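UDP-N-acetylglucosamine 2-epimerase (PDB 4NES) probably catalyses the reversible epimerisation at C-2 of UDP-N-acetylglucosamine to UDP-N-acetylmannosamine, working as a homodimer with a GT-B fold. Local coordinates at residues Ala118-Phe123 with Asn308-Glu313; Tyr142-Thr147 with Phe165-Thr170; Val113-Ala118 with Leu135-Ser140; Val300-Leu305 with Gly318-Val323. All coordinates share one frame; numbering follows the deposited sequence.

Contact 1 of 4, residues Ala118-Phe123 with Asn308-Glu313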
loop_
_atom_site.group_PDB
_atom_site.type_symbol
_atom_site.label_atom_id
_atom_site.label_comp_id
_atom_site.label_asym_id
_atom_site.label_seq_id
_atom_site.Cartn_x
_atom_site.Cartn_y
_atom_site.Cartn_z
ATOM N N ALA A 118 2.198 6.837 13.698
ATOM C CA ALA A 118 2.999 6.536 12.530
ATOM C C ALA A 118 4.391 6.056 12.933
ATOM O O ALA A 118 4.933 6.483 13.935
ATOM C CB ALA A 118 3.102 7.791 11.673
ATOM N N GLY A 119 4.970 5.172 12.130
ATOM C CA GLY A 119 6.372 4.838 12.269
ATOM C C GLY A 119 6.691 3.672 13.180
ATOM O O GLY A 119 7.855 3.309 13.331
ATOM N N LEU A 120 5.681 3.090 13.820
ATOM C CA LEU A 120 5.928 1.916 14.654
ATOM C C LEU A 120 6.352 0.752 13.753
ATOM O O LEU A 120 5.784 0.553 12.672
ATOM C CB LEU A 120 4.691 1.532 15.460
ATOM C CG LEU A 120 4.316 2.396 16.666
ATOM C CD1 LEU A 120 4.017 3.817 16.280
ATOM C CD2 LEU A 120 3.114 1.781 17.375
ATOM N N ARG A 121 7.364 -0.002 14.176
ATOM C CA ARG A 121 7.826 -1.151 13.393
ATOM C C ARG A 121 8.155 -2.339 14.285
ATOM O O ARG A 121 8.906 -2.207 15.252
ATOM C CB ARG A 121 9.071 -0.790 12.569
ATOM C CG ARG A 121 8.890 0.341 11.546
ATOM C CD ARG A 121 8.045 -0.121 10.358
ATOM N NE ARG A 121 7.919 0.923 9.346
ATOM C CZ ARG A 121 6.930 1.810 9.295
ATOM N NH1 ARG A 121 5.955 1.794 10.200
ATOM N NH2 ARG A 121 6.917 2.720 8.326
ATOM N N SER A 122 7.605 -3.496 13.936
ATOM C CA SER A 122 8.013 -4.764 14.537
ATOM C C SER A 122 9.071 -5.438 13.664
ATOM O O SER A 122 9.794 -6.322 14.128
ATOM C CB SER A 122 6.813 -5.695 14.653
ATOM O OG SER A 122 6.417 -6.117 13.358
ATOM N N PHE A 123 9.138 -5.029 12.396
ATOM C CA PHE A 123 10.009 -5.647 11.386
ATOM C C PHE A 123 9.669 -7.110 11.138
ATOM O O PHE A 123 10.499 -7.898 10.678
ATOM C CB PHE A 123 11.487 -5.428 11.719
ATOM C CG PHE A 123 11.840 -3.982 11.877
ATOM C CD1 PHE A 123 11.827 -3.133 10.781
ATOM C CD2 PHE A 123 12.145 -3.463 13.120
ATOM C CE1 PHE A 123 12.134 -1.790 10.927
ATOM C CE2 PHE A 123 12.451 -2.119 13.276
ATOM C CZ PHE A 123 12.450 -1.285 12.169
ATOM N N ASN A 308 8.277 -10.379 18.907
ATOM C CA ASN A 308 8.750 -9.019 18.710
ATOM C C ASN A 308 7.628 -8.062 19.046
ATOM O O ASN A 308 6.490 -8.479 19.257
ATOM C CB ASN A 308 9.206 -8.803 17.270
ATOM C CG ASN A 308 8.201 -9.300 16.276
ATOM O OD1 ASN A 308 7.065 -8.830 16.246
ATOM N ND2 ASN A 308 8.599 -10.269 15.456
ATOM N N THR A 309 7.955 -6.781 19.116
ATOM C CA THR A 309 6.942 -5.776 19.375
ATOM C C THR A 309 7.249 -4.526 18.565
ATOM O O THR A 309 8.399 -4.275 18.205
ATOM C CB THR A 309 6.842 -5.426 20.886
ATOM O OG1 THR A 309 5.849 -4.410 21.066
ATOM C CG2 THR A 309 8.180 -4.902 21.420
ATOM N N GLU A 310 6.218 -3.750 18.263
ATOM C CA GLU A 310 6.420 -2.491 17.563
ATOM C C GLU A 310 6.432 -1.331 18.545
ATOM O O GLU A 310 6.508 -0.176 18.144
ATOM C CB GLU A 310 5.404 -2.272 16.427
ATOM C CG GLU A 310 3.942 -2.338 16.816
ATOM C CD GLU A 310 3.528 -3.735 17.197
ATOM O OE1 GLU A 310 3.570 -4.634 16.328
ATOM O OE2 GLU A 310 3.190 -3.932 18.376
ATOM N N ARG A 311 6.379 -1.643 19.838
ATOM C CA ARG A 311 6.671 -0.625 20.847
ATOM C C ARG A 311 7.828 -1.087 21.728
ATOM O O ARG A 311 7.652 -1.397 22.912
ATOM C CB ARG A 311 5.424 -0.143 21.638
ATOM C CG ARG A 311 4.430 -1.206 22.081
ATOM C CD ARG A 311 3.441 -1.569 20.976
ATOM N NE ARG A 311 2.492 -0.500 20.649
ATOM C CZ ARG A 311 1.575 -0.591 19.691
ATOM N NH1 ARG A 311 1.502 -1.677 18.937
ATOM N NH2 ARG A 311 0.747 0.420 19.467
ATOM N N PRO A 312 9.039 -1.123 21.145
ATOM C CA PRO A 312 10.220 -1.635 21.833
ATOM C C PRO A 312 10.625 -0.758 23.000
ATOM O O PRO A 312 11.389 -1.227 23.829
ATOM C CB PRO A 312 11.303 -1.594 20.743
ATOM C CG PRO A 312 10.835 -0.523 19.811
ATOM C CD PRO A 312 9.365 -0.705 19.767
ATOM N N GLU A 313 10.123 0.476 23.051
ATOM C CA GLU A 313 10.454 1.379 24.145
ATOM C C GLU A 313 9.994 0.790 25.487
ATOM O O GLU A 313 10.629 1.003 26.513
ATOM C CB GLU A 313 9.860 2.776 23.901
ATOM C CG GLU A 313 9.877 3.214 22.415
ATOM C CD GLU A 313 8.738 2.611 21.627
ATOM O OE1 GLU A 313 7.967 1.869 22.250
ATOM O OE2 GLU A 313 8.579 2.882 20.384
HETATM O O HOH W 1 8.462 1.202 16.851
HETATM O O HOH W 2 10.900 -3.598 16.947
#
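Glu310 lies against the backbone of Arg121 and Ser122, with Leu120 CB beside it. CB sits 3.5 Å from Ser122 N and as close to the carbonyl carbon of Arg121. CG, held between the backbone N and the carbonyl carbon by chi1 of 56°, comes up to Leu120 CB. The chain then bends at chi2, and OE1 reaches within 3.8 Å of Ser122 CB. OE2 stays on its own side: Arg311 NH1 meets it at 2.9 Å, in the guanidinium plane but above that of the carboxylate, and Arg306 salt-bridges it too. Leu120 CD2 rests over one face of the Arg311 guanidinium, offset toward the rim, 3.4 Å from Arg311 NH2, a nitrogen that is also salt-bridged to Glu293. The Arg311 side chain lies about 6 Å from bound UDP. An alanine in place of Arg311 would probably leave Leu120 CD2 without its flat cover and Glu310 and Glu293 each short of a positive partner. Two waters join the backbones, one between Arg121 N and Glu310 O, the other between Arg121 O and Thr309 O. A CA-H...O contact, Glu310 CA to Arg121 O, 3.4 Å, adds to them. Direct contact between these loops of the two halves of the GT-B fold is thus mostly van der Waals, while ion pairs within one side hold the charged groups in place and water carries the polar bridging.

Contact 2 of 4, residues Tyr142-Thr147 with Phe165-Thr170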
loop_
_atom_site.group_PDB
_atom_site.type_symbol
_atom_site.label_atom_id
_atom_site.label_comp_id
_atom_site.label_asym_id
_atom_site.label_seq_id
_atom_site.Cartn_x
_atom_site.Cartn_y
_atom_site.Cartn_z
ATOM N N TYR A 142 0.942 13.729 6.780
ATOM C CA TYR A 142 1.340 14.040 8.148
ATOM C C TYR A 142 1.544 12.717 8.861
ATOM O O TYR A 142 0.652 11.857 8.850
ATOM C CB TYR A 142 0.252 14.828 8.883
ATOM C CG TYR A 142 -0.128 16.137 8.244
ATOM C CD1 TYR A 142 -1.061 16.177 7.220
ATOM C CD2 TYR A 142 0.421 17.337 8.686
ATOM C CE1 TYR A 142 -1.426 17.368 6.640
ATOM C CE2 TYR A 142 0.055 18.541 8.101
ATOM C CZ TYR A 142 -0.868 18.543 7.083
ATOM O OH TYR A 142 -1.248 19.727 6.489
ATOM N N LEU A 143 2.700 12.563 9.501
ATOM C CA LEU A 143 3.033 11.333 10.208
ATOM C C LEU A 143 3.227 11.686 11.664
ATOM O O LEU A 143 4.225 12.311 12.034
ATOM C CB LEU A 143 4.288 10.692 9.628
ATOM C CG LEU A 143 4.001 10.169 8.219
ATOM C CD1 LEU A 143 4.513 11.103 7.150
ATOM C CD2 LEU A 143 4.546 8.772 8.018
ATOM N N PHE A 144 2.242 11.329 12.475
ATOM C CA PHE A 144 2.270 11.665 13.889
ATOM C C PHE A 144 2.892 10.510 14.652
ATOM O O PHE A 144 2.220 9.546 15.014
ATOM C CB PHE A 144 0.860 12.008 14.376
ATOM C CG PHE A 144 0.299 13.229 13.715
ATOM C CD1 PHE A 144 0.889 14.463 13.934
ATOM C CD2 PHE A 144 -0.783 13.146 12.844
ATOM C CE1 PHE A 144 0.397 15.606 13.325
ATOM C CE2 PHE A 144 -1.287 14.284 12.237
ATOM C CZ PHE A 144 -0.694 15.516 12.472
ATOM N N ALA A 145 4.198 10.621 14.874
ATOM C CA ALA A 145 4.989 9.572 15.499
ATOM C C ALA A 145 4.927 9.691 17.016
ATOM O O ALA A 145 4.921 10.798 17.564
ATOM C CB ALA A 145 6.432 9.650 15.013
ATOM N N PRO A 146 4.853 8.554 17.718
ATOM C CA PRO A 146 4.730 8.676 19.180
ATOM C C PRO A 146 6.073 8.908 19.864
ATOM O O PRO A 146 6.099 9.463 20.967
ATOM C CB PRO A 146 4.151 7.321 19.595
ATOM C CG PRO A 146 4.646 6.383 18.522
ATOM C CD PRO A 146 4.597 7.184 17.248
ATOM N N THR A 147 7.167 8.507 19.225
ATOM C CA THR A 147 8.491 8.571 19.835
ATOM C C THR A 147 9.556 8.880 18.795
ATOM O O THR A 147 9.320 8.786 17.587
ATOM C CB THR A 147 8.902 7.216 20.444
ATOM O OG1 THR A 147 8.986 6.239 19.396
ATOM C CG2 THR A 147 7.916 6.745 21.494
ATOM N N PHE A 165 6.075 14.477 12.755
ATOM C CA PHE A 165 5.919 15.207 14.007
ATOM C C PHE A 165 5.909 14.203 15.138
ATOM O O PHE A 165 5.065 13.305 15.149
ATOM C CB PHE A 165 4.596 15.984 13.996
ATOM C CG PHE A 165 4.479 16.949 12.858
ATOM C CD1 PHE A 165 4.018 16.534 11.612
ATOM C CD2 PHE A 165 4.857 18.270 13.026
ATOM C CE1 PHE A 165 3.931 17.444 10.551
ATOM C CE2 PHE A 165 4.765 19.178 11.979
ATOM C CZ PHE A 165 4.305 18.764 10.750
ATOM N N VAL A 166 6.838 14.334 16.086
ATOM C CA VAL A 166 6.848 13.460 17.254
ATOM C C VAL A 166 5.973 14.104 18.310
ATOM O O VAL A 166 6.353 15.113 18.913
ATOM C CB VAL A 166 8.268 13.253 17.790
ATOM C CG1 VAL A 166 8.240 12.324 19.002
ATOM C CG2 VAL A 166 9.170 12.682 16.691
ATOM N N VAL A 167 4.786 13.537 18.502
ATOM C CA VAL A 167 3.751 14.174 19.314
ATOM C C VAL A 167 3.364 13.385 20.560
ATOM O O VAL A 167 2.533 13.842 21.347
ATOM C CB VAL A 167 2.462 14.448 18.496
ATOM C CG1 VAL A 167 2.721 15.422 17.345
ATOM C CG2 VAL A 167 1.848 13.142 17.975
ATOM N N GLY A 168 3.981 12.222 20.759
ATOM C CA GLY A 168 3.582 11.302 21.811
ATOM C C GLY A 168 2.467 10.412 21.306
ATOM O O GLY A 168 2.000 10.571 20.179
ATOM N N ASN A 169 2.048 9.459 22.134
ATOM C CA ASN A 169 0.939 8.589 21.775
ATOM C C ASN A 169 -0.335 9.052 22.460
ATOM O O ASN A 169 -0.341 9.266 23.674
ATOM C CB ASN A 169 1.260 7.129 22.125
ATOM C CG ASN A 169 0.349 6.142 21.412
ATOM O OD1 ASN A 169 -0.875 6.252 21.450
ATOM N ND2 ASN A 169 0.954 5.184 20.712
ATOM N N THR A 170 -1.411 9.209 21.683
ATOM C CA THR A 170 -2.709 9.612 22.248
ATOM C C THR A 170 -3.248 8.650 23.318
ATOM O O THR A 170 -4.162 9.014 24.074
ATOM C CB THR A 170 -3.796 9.776 21.171
ATOM O OG1 THR A 170 -3.988 8.526 20.501
ATOM C CG2 THR A 170 -3.419 10.850 20.149
HETATM O O HOH W 3 1.565 9.021 17.855
#
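Phe144 and Phe165 pair in parallel, as do Ala145 and Val166, and three backbone hydrogen bonds define the register. Phe165 N gives to Leu143 O at 2.9 Å, almost straight at 175°. Ala145 N gives to Phe165 O at 2.8 Å, and Val167 N to Ala145 O at 2.9 Å. Weaker CA-H...O contacts lie between them: Phe144 CA faces Phe165 O, and Val166 CA faces Ala145 O. Past these strands Gly168 CA lies 3.2 Å from Pro146 O, and one water donates to both Phe144 O and Gly168 O.

Most of the apolar contacts fall on two faces. On the face of Phe144 and Phe165, like first torsions (near -60°, CG anti to the carbonyl carbon) let the side chains run side by side. Phe144 CD1 touches Phe165 CB at 4.0 Å, and Val167 CG2 packs on Phe144 CB. The two rings are oblique, centroids 5.9 Å and planes 35° apart, neither stacked nor edge-to-face. Phe165 CE1 meets the edge of the Tyr142 ring at CD2. Helix 353-363 covers this face through Ile360, which touches both phenylalanines. On the face of Ala145 and Val166, Val166 CG1 reaches the backbone of Thr147. Beyond the strands, Pro146 CB lies 3.8 Å from Asn169 CB.

Thr147 and Asn169 each stand at the N-cap of the following helix, with side chains bonded to Ala150 N and Ile171 N. Parallel strands 142-145 and 164-166, joined through helix 148-156, form a beta-alpha-beta unit at the edge of a Rossmann-like domain, as in the GT-B fold.

Contact 3 of 4, residues Val113-Ala118 with Leu135-Ser140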
loop_
_atom_site.group_PDB
_atom_site.type_symbol
_atom_site.label_atom_id
_atom_site.label_comp_id
_atom_site.label_asym_id
_atom_site.label_seq_id
_atom_site.Cartn_x
_atom_site.Cartn_y
_atom_site.Cartn_z
ATOM N N VAL A 113 -3.505 12.663 3.767
ATOM C CA VAL A 113 -3.717 11.672 4.812
ATOM C C VAL A 113 -2.882 12.005 6.045
ATOM O O VAL A 113 -1.664 12.229 5.948
ATOM C CB VAL A 113 -3.336 10.269 4.310
ATOM C CG1 VAL A 113 -3.415 9.247 5.439
ATOM C CG2 VAL A 113 -4.235 9.873 3.140
ATOM N N ALA A 114 -3.539 12.051 7.200
ATOM C CA ALA A 114 -2.844 12.223 8.468
ATOM C C ALA A 114 -2.889 10.908 9.230
ATOM O O ALA A 114 -3.964 10.410 9.553
ATOM C CB ALA A 114 -3.500 13.324 9.284
ATOM N N HIS A 115 -1.719 10.341 9.495
ATOM C CA HIS A 115 -1.615 9.048 10.150
ATOM C C HIS A 115 -1.201 9.220 11.601
ATOM O O HIS A 115 -0.072 9.628 11.899
ATOM C CB HIS A 115 -0.605 8.156 9.424
ATOM C CG HIS A 115 -0.602 6.748 9.908
ATOM N ND1 HIS A 115 0.483 5.908 9.735
ATOM C CD2 HIS A 115 -1.548 6.006 10.533
ATOM C CE1 HIS A 115 0.208 4.725 10.245
ATOM N NE2 HIS A 115 -1.022 4.757 10.742
ATOM N N VAL A 116 -2.126 8.885 12.493
ATOM C CA VAL A 116 -1.889 8.945 13.926
ATOM C C VAL A 116 -1.274 7.618 14.354
ATOM O O VAL A 116 -1.787 6.556 13.998
ATOM C CB VAL A 116 -3.211 9.199 14.668
ATOM C CG1 VAL A 116 -3.000 9.241 16.188
ATOM C CG2 VAL A 116 -3.852 10.496 14.182
ATOM N N GLU A 117 -0.163 7.691 15.082
ATOM C CA GLU A 117 0.630 6.526 15.501
ATOM C C GLU A 117 1.408 5.961 14.308
ATOM O O GLU A 117 1.309 4.779 13.959
ATOM C CB GLU A 117 -0.214 5.466 16.221
ATOM C CG GLU A 117 0.599 4.503 17.070
ATOM C CD GLU A 117 -0.255 3.394 17.648
ATOM O OE1 GLU A 117 -0.634 2.457 16.903
ATOM O OE2 GLU A 117 -0.552 3.469 18.854
ATOM N N ALA A 118 2.198 6.837 13.698
ATOM C CA ALA A 118 2.999 6.536 12.530
ATOM C C ALA A 118 4.391 6.056 12.933
ATOM O O ALA A 118 4.933 6.483 13.935
ATOM C CB ALA A 118 3.102 7.791 11.673
ATOM N N LEU A 135 2.650 0.595 4.664
ATOM C CA LEU A 135 2.037 1.144 3.459
ATOM C C LEU A 135 1.389 2.496 3.731
ATOM O O LEU A 135 1.574 3.459 2.983
ATOM C CB LEU A 135 1.013 0.166 2.885
ATOM C CG LEU A 135 1.605 -1.157 2.394
ATOM C CD1 LEU A 135 0.528 -1.975 1.710
ATOM C CD2 LEU A 135 2.773 -0.935 1.452
ATOM N N THR A 136 0.656 2.583 4.840
ATOM C CA THR A 136 -0.004 3.828 5.200
ATOM C C THR A 136 1.013 4.946 5.407
ATOM O O THR A 136 0.800 6.077 4.940
ATOM C CB THR A 136 -0.855 3.648 6.463
ATOM O OG1 THR A 136 -1.912 2.719 6.191
ATOM C CG2 THR A 136 -1.466 4.967 6.883
ATOM N N ASP A 137 2.110 4.642 6.098
ATOM C CA ASP A 137 3.132 5.662 6.343
ATOM C C ASP A 137 3.656 6.231 5.024
ATOM O O ASP A 137 3.927 7.423 4.928
ATOM C CB ASP A 137 4.295 5.105 7.185
ATOM C CG ASP A 137 3.948 4.956 8.660
ATOM O OD1 ASP A 137 2.994 5.609 9.117
ATOM O OD2 ASP A 137 4.656 4.196 9.356
ATOM N N HIS A 138 3.779 5.390 4.000
ATOM C CA HIS A 138 4.341 5.851 2.749
ATOM C C HIS A 138 3.385 6.621 1.854
ATOM O O HIS A 138 3.798 7.139 0.821
ATOM C CB HIS A 138 4.990 4.688 2.004
ATOM C CG HIS A 138 6.302 4.303 2.580
ATOM N ND1 HIS A 138 7.489 4.841 2.149
ATOM C CD2 HIS A 138 6.616 3.476 3.613
ATOM C CE1 HIS A 138 8.488 4.349 2.867
ATOM N NE2 HIS A 138 7.974 3.517 3.764
ATOM N N ILE A 139 2.119 6.714 2.249
ATOM C CA ILE A 139 1.194 7.586 1.522
ATOM C C ILE A 139 0.613 8.693 2.399
ATOM O O ILE A 139 -0.354 9.355 2.015
ATOM C CB ILE A 139 0.069 6.798 0.816
ATOM C CG1 ILE A 139 -0.539 5.773 1.765
ATOM C CG2 ILE A 139 0.598 6.132 -0.455
ATOM C CD1 ILE A 139 -1.690 5.000 1.160
ATOM N N SER A 140 1.215 8.918 3.560
ATOM C CA SER A 140 0.725 9.943 4.481
ATOM C C SER A 140 1.381 11.293 4.245
ATOM O O SER A 140 2.565 11.370 3.932
ATOM C CB SER A 140 0.991 9.517 5.924
ATOM O OG SER A 140 0.174 8.422 6.280
HETATM O O HOH W 4 -1.324 11.929 1.882
#
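His115 presents a ring face to Thr136 and a ring edge to Asp137. The methyl CG2 of Thr136 stands 3.5 Å above the ring centre, almost on the ring normal, which makes this a CH-pi contact; the two side chains cross at about a right angle. At the edge, His115 ND1 donates to Asp137 OD1 at 2.6 Å. The acceptor is in the ring plane and is met nearly along its C-O bond, although the N-H...O angle is bent to 141° and ring and carboxylate planes are 50° apart. Chi1 of -171° sets His115 CG anti to the backbone N, and the ring beyond it lies between these two helix residues. His115 NE2 is bonded to Gly94 O, and bonds at both nitrogens would fix the rotation of the ring.

Asp137 has a second role: OD1 also lies 3.4 Å from Ala118 CB, while OD2 takes Gly119 N and a salt bridge from Arg121. Ser140 OG sits 3.2 Å from His115 CB and donates to Thr136 O, which Ile139 N reaches from the opposite face of the carbonyl plane. One water links Val113 N with Ile139 O.

The C-terminal end of helix 128-138 is thus fastened to strand 112-116, ahead of the turn into strand 142-145, strand 112-116's neighbour in the sheet. Helix 97-108 lies alongside, touching Val113, Thr136 and Ile139, while His138 meets His138 of the second subunit.

Contact 4 of 4, residues Val300-Leu305 with Gly318-Val323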
loop_
_atom_site.group_PDB
_atom_site.type_symbol
_atom_site.label_atom_id
_atom_site.label_comp_id
_atom_site.label_asym_id
_atom_site.label_seq_id
_atom_site.Cartn_x
_atom_site.Cartn_y
_atom_site.Cartn_z
ATOM N N VAL A 300 2.408 -1.156 35.578
ATOM C CA VAL A 300 2.118 -2.546 35.875
ATOM C C VAL A 300 2.989 -3.376 34.955
ATOM O O VAL A 300 2.951 -3.181 33.748
ATOM C CB VAL A 300 0.621 -2.858 35.625
ATOM C CG1 VAL A 300 0.312 -4.311 35.905
ATOM C CG2 VAL A 300 -0.265 -1.951 36.489
ATOM N N PRO A 301 3.801 -4.287 35.512
ATOM C CA PRO A 301 4.692 -5.074 34.654
ATOM C C PRO A 301 3.940 -5.852 33.576
ATOM O O PRO A 301 2.848 -6.380 33.815
ATOM C CB PRO A 301 5.357 -6.050 35.637
ATOM C CG PRO A 301 5.206 -5.414 36.970
ATOM C CD PRO A 301 3.910 -4.670 36.928
ATOM N N CYS A 302 4.536 -5.916 32.393
ATOM C CA CYS A 302 3.902 -6.537 31.245
ATOM C C CYS A 302 4.759 -7.681 30.705
ATOM O O CYS A 302 5.996 -7.597 30.683
ATOM C CB CYS A 302 3.674 -5.484 30.155
ATOM S SG CYS A 302 2.620 -6.038 28.791
ATOM N N ILE A 303 4.100 -8.759 30.294
ATOM C CA ILE A 303 4.761 -9.842 29.579
ATOM C C ILE A 303 4.048 -10.000 28.250
ATOM O O ILE A 303 2.833 -10.229 28.209
ATOM C CB ILE A 303 4.723 -11.152 30.374
ATOM C CG1 ILE A 303 5.598 -11.033 31.617
ATOM C CG2 ILE A 303 5.188 -12.321 29.500
ATOM C CD1 ILE A 303 5.377 -12.145 32.617
ATOM N N THR A 304 4.803 -9.856 27.165
ATOM C CA THR A 304 4.218 -9.848 25.829
ATOM C C THR A 304 4.421 -11.197 25.149
ATOM O O THR A 304 5.555 -11.667 24.981
ATOM C CB THR A 304 4.767 -8.694 24.967
ATOM O OG1 THR A 304 4.428 -7.449 25.588
ATOM C CG2 THR A 304 4.141 -8.716 23.586
ATOM N N LEU A 305 3.310 -11.825 24.778
ATOM C CA LEU A 305 3.315 -13.167 24.200
ATOM C C LEU A 305 3.537 -13.093 22.687
ATOM O O LEU A 305 2.722 -13.579 21.894
ATOM C CB LEU A 305 1.993 -13.866 24.547
ATOM C CG LEU A 305 1.667 -13.929 26.049
ATOM C CD1 LEU A 305 0.177 -14.154 26.276
ATOM C CD2 LEU A 305 2.472 -15.016 26.739
ATOM N N GLY A 318 12.234 -1.226 30.602
ATOM C CA GLY A 318 12.180 -2.306 31.580
ATOM C C GLY A 318 10.778 -2.727 31.997
ATOM O O GLY A 318 10.604 -3.559 32.899
ATOM N N ALA A 319 9.782 -2.163 31.331
ATOM C CA ALA A 319 8.385 -2.355 31.707
ATOM C C ALA A 319 7.797 -3.645 31.132
ATOM O O ALA A 319 6.742 -4.083 31.576
ATOM C CB ALA A 319 7.556 -1.154 31.266
ATOM N N ASN A 320 8.487 -4.250 30.162
ATOM C CA ASN A 320 7.901 -5.280 29.301
ATOM C C ASN A 320 8.992 -6.261 28.915
ATOM O O ASN A 320 10.171 -5.898 28.862
ATOM C CB ASN A 320 7.317 -4.599 28.054
ATOM C CG ASN A 320 6.451 -5.523 27.180
ATOM O OD1 ASN A 320 6.046 -6.620 27.580
ATOM N ND2 ASN A 320 6.138 -5.042 25.978
ATOM N N ILE A 321 8.596 -7.503 28.664
ATOM C CA ILE A 321 9.521 -8.548 28.241
ATOM C C ILE A 321 8.798 -9.440 27.241
ATOM O O ILE A 321 7.612 -9.741 27.421
ATOM C CB ILE A 321 10.036 -9.351 29.457
ATOM C CG1 ILE A 321 11.020 -10.443 29.030
ATOM C CG2 ILE A 321 8.877 -9.915 30.263
ATOM C CD1 ILE A 321 11.769 -11.034 30.198
ATOM N N LEU A 322 9.503 -9.837 26.182
ATOM C CA LEU A 322 8.926 -10.684 25.141
ATOM C C LEU A 322 9.203 -12.157 25.414
ATOM O O LEU A 322 10.351 -12.534 25.665
ATOM C CB LEU A 322 9.508 -10.322 23.776
ATOM C CG LEU A 322 9.455 -8.853 23.375
ATOM C CD1 LEU A 322 10.053 -8.647 22.000
ATOM C CD2 LEU A 322 8.031 -8.350 23.414
ATOM N N VAL A 323 8.158 -12.982 25.343
ATOM C CA VAL A 323 8.293 -14.425 25.582
ATOM C C VAL A 323 7.731 -15.311 24.470
ATOM O O VAL A 323 7.864 -16.540 24.527
ATOM C CB VAL A 323 7.628 -14.845 26.916
ATOM C CG1 VAL A 323 8.263 -14.117 28.073
ATOM C CG2 VAL A 323 6.126 -14.602 26.869
HETATM O O HOH W 5 4.527 -2.383 31.614
#
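Asn320 OD1 accepts from Thr304 OG1 at 2.7 Å, in the carbonyl plane and on a lone pair. Ile321 N adds a weak bond to the same oxygen, bent to 120°. Asn320 CG is anti to the backbone N (chi1 -170°); the Asn320 and Thr304 side chains cross at about a right angle, and Asn320 ND2 donates to Thr314 OG1. A leucine in place of Asn320 would probably leave Thr304 OG1, in a buried contact, and Thr314 OG1 without their amide partner.

The backbones run parallel, the short strand axes 22° apart. Thr304 N meets Ile321 O at 2.8 Å, and Val323 N meets Thr304 O at 2.9 Å, both close to straight. Cys302 N bonds to Ala319 O at 3.0 Å, whereas Ile321 N to Cys302 O, 3.3 Å, is weak. Ile303 CG1 packs on Ile321 CG2, and Ile303 CG2 comes within 3.6 Å of Val323 CG2. Leu322 CD2 lies against Thr304 CB, beside the polar pair.

Strand 320-322 forms one edge of the six-stranded sheet within this chain, with strand 302-304 between it and strand 283-286. Helix 327-338 packs on Ile303, Ile321 and Val323, and helix 289-298 covers Cys302, Thr304 and Ala319.

Contacts 2 and 3 both reach the same seven-stranded sheet, through neighbouring strands 142-145 and 112-116, which are bonded through Tyr142 O to His115 N and His115 O to Phe144 N. Contact 4 lies in the six-stranded sheet of the other domain, about 13 Å from either at nearest atoms. Contact 1 spans the two, packing Leu120 on Pro146 of contact 2 and Asn308 and Thr309 on Leu322 of contact 4, while it shares Ala118 with contact 3, where strand 112-116 gives way to the loop. Contacts 1, 3 and 4 are buried; contact 2 is partly so. Strand pairing dominates contacts 2 and 4, side-chain bonding contact 3, and packing with water bridges contact 1.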